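Local coordinates for protein phage related exonuclease (Haemophilus somnus 129PT, PDB 3K93) that probably degrades DNA as a metal-dependent, phage-type exonuclease, with a sodium ion bound at an acidic site and three chains in its assembly, at residues G31-D35 with T36-A40; I101-S105 with R106-I110; E43-K46 with F47-G51. All coordinates share one frame; numbering follows the deposited sequence.

Contact 1 (G31-D35 with T36-A40)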
# COMPACT_ATOMS: atom_id res chain seq x y z
N GLY A 31 6.83 -25.33 -14.79
CA GLY A 31 5.44 -24.85 -14.72
C GLY A 31 4.95 -24.52 -13.33
O GLY A 31 3.75 -24.60 -13.07
N LYS A 32 5.85 -24.14 -12.42
CA LYS A 32 5.42 -23.73 -11.07
C LYS A 32 4.80 -22.35 -11.18
O LYS A 32 5.31 -21.49 -11.91
CB LYS A 32 6.58 -23.68 -10.09
CG LYS A 32 7.43 -24.96 -10.05
CD LYS A 32 7.20 -25.72 -8.81
CE LYS A 32 7.88 -27.04 -8.87
NZ LYS A 32 7.37 -27.82 -7.73
N LEU A 33 3.74 -22.13 -10.43
CA LEU A 33 3.07 -20.84 -10.42
C LEU A 33 3.67 -19.90 -9.37
O LEU A 33 4.10 -20.36 -8.33
CB LEU A 33 1.59 -21.04 -10.09
CG LEU A 33 0.68 -21.73 -11.11
CD1 LEU A 33 -0.65 -21.98 -10.47
CD2 LEU A 33 0.51 -20.89 -12.33
N THR A 34 3.64 -18.60 -9.61
CA THR A 34 4.07 -17.62 -8.61
C THR A 34 2.99 -17.51 -7.56
O THR A 34 1.84 -17.89 -7.80
CB THR A 34 4.25 -16.24 -9.24
OG1 THR A 34 3.01 -15.85 -9.84
CG2 THR A 34 5.37 -16.26 -10.34
N ASP A 35 3.35 -16.96 -6.40
CA ASP A 35 2.36 -16.69 -5.34
C ASP A 35 1.25 -15.73 -5.81
O ASP A 35 0.09 -15.90 -5.46
CB ASP A 35 3.04 -16.08 -4.10
CG ASP A 35 3.86 -17.09 -3.31
OD1 ASP A 35 3.74 -18.31 -3.52
OD2 ASP A 35 4.64 -16.65 -2.44
N THR A 36 1.62 -14.71 -6.57
CA THR A 36 0.61 -13.86 -7.17
C THR A 36 -0.37 -14.61 -8.03
O THR A 36 -1.56 -14.34 -7.95
CB THR A 36 1.26 -12.75 -8.04
OG1 THR A 36 1.98 -11.93 -7.16
CG2 THR A 36 0.22 -11.88 -8.81
N ALA A 37 0.13 -15.52 -8.87
CA ALA A 37 -0.73 -16.27 -9.79
C ALA A 37 -1.69 -17.15 -8.99
O ALA A 37 -2.90 -17.20 -9.28
CB ALA A 37 0.12 -17.13 -10.79
N LYS A 38 -1.17 -17.80 -7.97
CA LYS A 38 -1.99 -18.66 -7.12
C LYS A 38 -3.08 -17.91 -6.39
O LYS A 38 -4.19 -18.37 -6.30
CB LYS A 38 -1.14 -19.40 -6.13
CG LYS A 38 -0.32 -20.46 -6.79
CD LYS A 38 0.85 -20.83 -5.90
CE LYS A 38 0.62 -22.06 -5.15
NZ LYS A 38 2.00 -22.66 -4.82
N SER A 39 -2.74 -16.74 -5.92
CA SER A 39 -3.70 -15.89 -5.25
C SER A 39 -4.83 -15.49 -6.24
O SER A 39 -6.02 -15.56 -5.90
CB SER A 39 -3.00 -14.67 -4.66
OG SER A 39 -3.97 -13.81 -4.11
N ALA A 40 -4.48 -15.15 -7.47
CA ALA A 40 -5.50 -14.83 -8.48
C ALA A 40 -6.37 -16.05 -8.82
O ALA A 40 -7.59 -15.93 -8.98
CB ALA A 40 -4.85 -14.24 -9.76
O HOH W 1 3.99 -20.16 -5.75
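T34 caps the start of helix 35-50 by accepting a hydrogen bond from A37. Its OG1 takes the amide hydrogen of A37 N at 3.1 Å, with an N-H...O angle of 153°. The hydroxyl sits between the backbone N and the carbonyl carbon of its own residue (chi1 58°), which turns OG1 toward the helix start. T34 OG1 also touches A37 CB at 3.3 Å. The first turn follows, with K38 N bonded to T34 O and S39 N to D35 O.

L33, just before the cap, supplies the close apolar packing. Its CD2 meets A37 CB at 4.1 Å, and its CB lies 3.9 Å from K38 CG. The K38 chain bends at its third torsion (100°) after passing T34 O.

The other side is looser and wet. A water donates to L33 O at 2.6 Å and to D35 OD1 at 2.9 Å. Its link to K38 NZ is weak. D35 and K38 carry opposite charges here without direct contact of their charged atoms.

L33 rests on R207, A210 and Y214 of helix 198-221, while A37 packs on I18 of helix 15-19. At its start, helix 35-50 thus meets both helices.

Contact 2 (I101-S105 with R106-I110)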
# COMPACT_ATOMS: atom_id res chain seq x y z
N ILE A 101 -12.45 -3.39 -30.58
CA ILE A 101 -12.49 -3.20 -32.03
C ILE A 101 -11.61 -4.23 -32.74
O ILE A 101 -10.48 -4.47 -32.35
CB ILE A 101 -12.00 -1.80 -32.43
CG1 ILE A 101 -12.64 -0.72 -31.51
CG2 ILE A 101 -12.32 -1.52 -33.90
CD1 ILE A 101 -12.11 0.71 -31.71
N TYR A 102 -12.17 -4.85 -33.78
CA TYR A 102 -11.46 -5.78 -34.64
C TYR A 102 -11.48 -5.18 -36.03
O TYR A 102 -12.53 -4.85 -36.51
CB TYR A 102 -12.18 -7.14 -34.64
CG TYR A 102 -11.69 -8.14 -35.68
CD1 TYR A 102 -10.34 -8.36 -35.90
CD2 TYR A 102 -12.60 -8.93 -36.41
CE1 TYR A 102 -9.89 -9.31 -36.83
CE2 TYR A 102 -12.15 -9.90 -37.35
CZ TYR A 102 -10.79 -10.07 -37.55
OH TYR A 102 -10.33 -10.98 -38.45
N VAL A 103 -10.30 -5.03 -36.64
CA VAL A 103 -10.18 -4.49 -38.03
C VAL A 103 -9.50 -5.58 -38.89
O VAL A 103 -8.25 -5.64 -38.97
CB VAL A 103 -9.36 -3.14 -38.05
CG1 VAL A 103 -9.48 -2.45 -39.41
CG2 VAL A 103 -9.84 -2.21 -36.94
N PRO A 104 -10.31 -6.49 -39.49
CA PRO A 104 -9.74 -7.61 -40.24
C PRO A 104 -8.90 -7.16 -41.46
O PRO A 104 -7.87 -7.76 -41.76
CB PRO A 104 -10.98 -8.40 -40.69
CG PRO A 104 -12.08 -7.42 -40.65
CD PRO A 104 -11.78 -6.51 -39.54
N SER A 105 -9.37 -6.10 -42.11
CA SER A 105 -8.65 -5.41 -43.19
C SER A 105 -7.16 -5.13 -42.85
O SER A 105 -6.31 -5.17 -43.72
CB SER A 105 -9.41 -4.10 -43.48
OG SER A 105 -10.12 -3.70 -42.28
N ARG A 106 -6.85 -4.86 -41.57
CA ARG A 106 -5.45 -4.63 -41.16
C ARG A 106 -4.86 -5.66 -40.18
O ARG A 106 -3.77 -5.43 -39.65
CB ARG A 106 -5.32 -3.23 -40.57
CG ARG A 106 -5.60 -2.13 -41.57
CD ARG A 106 -5.38 -0.79 -40.95
NE ARG A 106 -5.79 0.27 -41.86
CZ ARG A 106 -5.91 1.55 -41.53
NH1 ARG A 106 -5.66 1.99 -40.28
NH2 ARG A 106 -6.31 2.41 -42.45
N LYS A 107 -5.57 -6.78 -39.96
CA LYS A 107 -5.16 -7.81 -38.98
C LYS A 107 -4.82 -7.12 -37.64
O LYS A 107 -3.74 -7.32 -37.06
CB LYS A 107 -3.98 -8.62 -39.53
CG LYS A 107 -4.31 -9.34 -40.87
CD LYS A 107 -4.38 -10.84 -40.74
CE LYS A 107 -3.06 -11.51 -41.15
NZ LYS A 107 -2.80 -12.76 -40.35
N LEU A 108 -5.76 -6.29 -37.19
CA LEU A 108 -5.52 -5.33 -36.12
C LEU A 108 -6.62 -5.40 -35.08
O LEU A 108 -7.80 -5.39 -35.45
CB LEU A 108 -5.48 -3.90 -36.68
CG LEU A 108 -5.46 -2.69 -35.73
CD1 LEU A 108 -4.18 -2.69 -34.93
CD2 LEU A 108 -5.60 -1.39 -36.57
N ILE A 109 -6.21 -5.42 -33.79
CA ILE A 109 -7.11 -5.18 -32.67
C ILE A 109 -6.86 -3.78 -32.13
O ILE A 109 -5.72 -3.36 -31.97
CB ILE A 109 -6.85 -6.19 -31.52
CG1 ILE A 109 -7.14 -7.61 -31.98
CG2 ILE A 109 -7.68 -5.85 -30.27
CD1 ILE A 109 -8.65 -7.89 -32.16
N ILE A 110 -7.92 -3.05 -31.82
CA ILE A 110 -7.80 -1.82 -31.07
C ILE A 110 -8.52 -1.98 -29.78
O ILE A 110 -9.58 -2.59 -29.75
CB ILE A 110 -8.36 -0.62 -31.82
CG1 ILE A 110 -7.58 -0.40 -33.11
CG2 ILE A 110 -8.22 0.65 -30.96
CD1 ILE A 110 -8.35 0.45 -34.17
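I110 packs along I101 and on to V103, all on one face of a beta hairpin. Its CB lies 3.9 Å from I101 CB. The branch CG2 touches I101 CD1 at 4.0 Å. CG1 stands anti to the carbonyl carbon (chi1 -62°) and carries the chain toward the turn. The tip, CD1, meets V103 CG2 at 4.1 Å. I72 and S75 of helix 68-79 cover this face beside I101.

The backbones pair in an antiparallel ladder. I101 and I110, and likewise V103 and L108, are hydrogen-bonded pairs. The shortest of these bonds is V103 N to L108 O, 2.8 Å. Strand 101-103 is outermost, within this chain, in a mixed four-stranded sheet; strand 108-114 lies next to it and runs parallel to strand 152-158. Just beyond the hairpin's open end lie D100, D111 and T112, the sodium site. This layout is consistent with the PD-(D/E)XK nuclease core, as in lambda exonuclease.

At the turn, V103 O accepts from L108 N and R106 N, which reach it from opposite faces of the carbonyl plane. K107 has positive phi (48°) and forms a G1 beta bulge with L108 against V103.

On the other face, Y102 CD1 meets I109 CD1 at 4.1 Å. P104 CD lies over the centre of the Y102 ring, 3.9 Å above its plane. W148 of helix 137-148 meets this ring too and also touches I109.

Contact 3 (E43-K46 with F47-G51)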
# COMPACT_ATOMS: atom_id res chain seq x y z
N GLU A 43 -9.06 -16.63 -6.32
CA GLU A 43 -10.20 -15.73 -6.46
C GLU A 43 -11.14 -16.24 -7.55
O GLU A 43 -12.39 -16.14 -7.42
CB GLU A 43 -9.76 -14.31 -6.81
CG GLU A 43 -9.01 -13.61 -5.71
CD GLU A 43 -8.57 -12.17 -6.08
OE1 GLU A 43 -8.45 -11.86 -7.27
OE2 GLU A 43 -8.32 -11.38 -5.16
N MSE A 44 -10.56 -16.79 -8.60
CA MSE A 44 -11.35 -17.36 -9.68
C MSE A 44 -12.07 -18.59 -9.17
O MSE A 44 -13.25 -18.75 -9.45
CB MSE A 44 -10.46 -17.71 -10.89
CG MSE A 44 -9.80 -16.47 -11.56
SE MSE A 44 -8.28 -16.98 -12.73
CE MSE A 44 -7.51 -15.23 -13.00
N ALA A 45 -11.38 -19.47 -8.43
CA ALA A 45 -12.03 -20.65 -7.85
C ALA A 45 -13.20 -20.24 -6.93
O ALA A 45 -14.26 -20.81 -7.01
CB ALA A 45 -11.03 -21.52 -7.11
N LYS A 46 -12.99 -19.25 -6.06
CA LYS A 46 -14.04 -18.84 -5.12
C LYS A 46 -15.22 -18.16 -5.83
O LYS A 46 -16.36 -18.22 -5.36
CB LYS A 46 -13.48 -17.91 -4.03
CG LYS A 46 -12.52 -18.57 -3.06
CD LYS A 46 -12.10 -17.59 -1.93
CE LYS A 46 -10.82 -18.03 -1.26
NZ LYS A 46 -10.37 -17.06 -0.24
N PHE A 47 -14.96 -17.47 -6.93
CA PHE A 47 -16.07 -16.97 -7.71
C PHE A 47 -16.90 -18.11 -8.30
O PHE A 47 -18.13 -18.11 -8.16
CB PHE A 47 -15.63 -16.04 -8.85
CG PHE A 47 -16.78 -15.57 -9.67
CD1 PHE A 47 -17.65 -14.62 -9.16
CD2 PHE A 47 -17.04 -16.12 -10.92
CE1 PHE A 47 -18.77 -14.18 -9.90
CE2 PHE A 47 -18.17 -15.70 -11.70
CZ PHE A 47 -19.02 -14.72 -11.20
N ASP A 48 -16.26 -19.08 -8.93
CA ASP A 48 -17.00 -20.17 -9.59
C ASP A 48 -17.67 -21.10 -8.57
O ASP A 48 -18.72 -21.65 -8.84
CB ASP A 48 -16.10 -21.04 -10.50
CG ASP A 48 -15.51 -20.27 -11.67
OD1 ASP A 48 -16.00 -19.19 -12.00
OD2 ASP A 48 -14.52 -20.77 -12.25
N LEU A 49 -17.03 -21.31 -7.41
CA LEU A 49 -17.62 -22.17 -6.37
C LEU A 49 -18.71 -21.44 -5.61
O LEU A 49 -19.70 -22.03 -5.26
CB LEU A 49 -16.56 -22.60 -5.35
CG LEU A 49 -15.51 -23.62 -5.81
CD1 LEU A 49 -14.24 -23.50 -4.94
CD2 LEU A 49 -16.13 -24.99 -5.80
N PHE A 50 -18.49 -20.16 -5.28
CA PHE A 50 -19.34 -19.53 -4.28
C PHE A 50 -20.05 -18.29 -4.77
O PHE A 50 -20.87 -17.73 -4.06
CB PHE A 50 -18.51 -19.18 -3.05
CG PHE A 50 -17.70 -20.33 -2.50
CD1 PHE A 50 -18.31 -21.50 -2.11
CD2 PHE A 50 -16.34 -20.20 -2.30
CE1 PHE A 50 -17.59 -22.53 -1.58
CE2 PHE A 50 -15.61 -21.24 -1.74
CZ PHE A 50 -16.22 -22.39 -1.40
N GLY A 51 -19.74 -17.85 -6.00
CA GLY A 51 -20.36 -16.66 -6.55
C GLY A 51 -19.80 -15.37 -5.96
O GLY A 51 -20.39 -14.31 -6.11
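K46 NZ, at the end of a side chain whose CB touches F50 CD2 at 4.1 Å, is gripped by several groups of a second subunit. It forms a salt bridge with E127 and hydrogen bonds with the carbonyl oxygens of I118, G119 and H121, all of that subunit, and these satisfy a lysine that is buried in the assembly. Extended beyond CG, the K46 chain delivers NZ to these groups.

F50 follows one turn later. Its N donates to K46 O at 2.9 Å. The ring lies near the same oxygen, with F50 CD2 3.6 Å from K46 O. L49 CB lies over the centre of the F50 ring, 3.6 Å above the plane.

This is the last part of helix 35-50. The backbone bonds run from residue i+4 to i, among them L49 N to A45 O at 2.8 Å. G51 leaves the helix with positive phi (75°), yet its N still bonds to F47 O at 2.7 Å.

L49 lies against the backbone of the turn before it. Its CG is 3.3 Å from A45 O, and its CD1 makes apolar contact with A45 CB. D48 has CG 3.5 Å from M44 O, and its OD2 is hydrogen-bonded to the hydroxyl of Y215 in helix 198-221. F123 of the second subunit stacks with the F50 ring, while F124 of the same subunit packs on A45 and L49.

How the contacts relate
Contacts 1 and 3 share helix 35-50. Contact 1 joins the preceding loop to its start, and contact 3 forms its end, with centres about 16 Å apart. Both pack against helix 198-221, and both reach a second subunit, contact 3 far more extensively. Contact 2 comes last along the chain. It belongs to the four-stranded sheet, on the opposite side of the chain's centre from the other two. Its centre is about 32 Å from that of contact 1 and 33 Å from that of contact 3. The helical contacts therefore belong to the part of the chain that meets its neighbour, while the hairpin stands beside the sodium site.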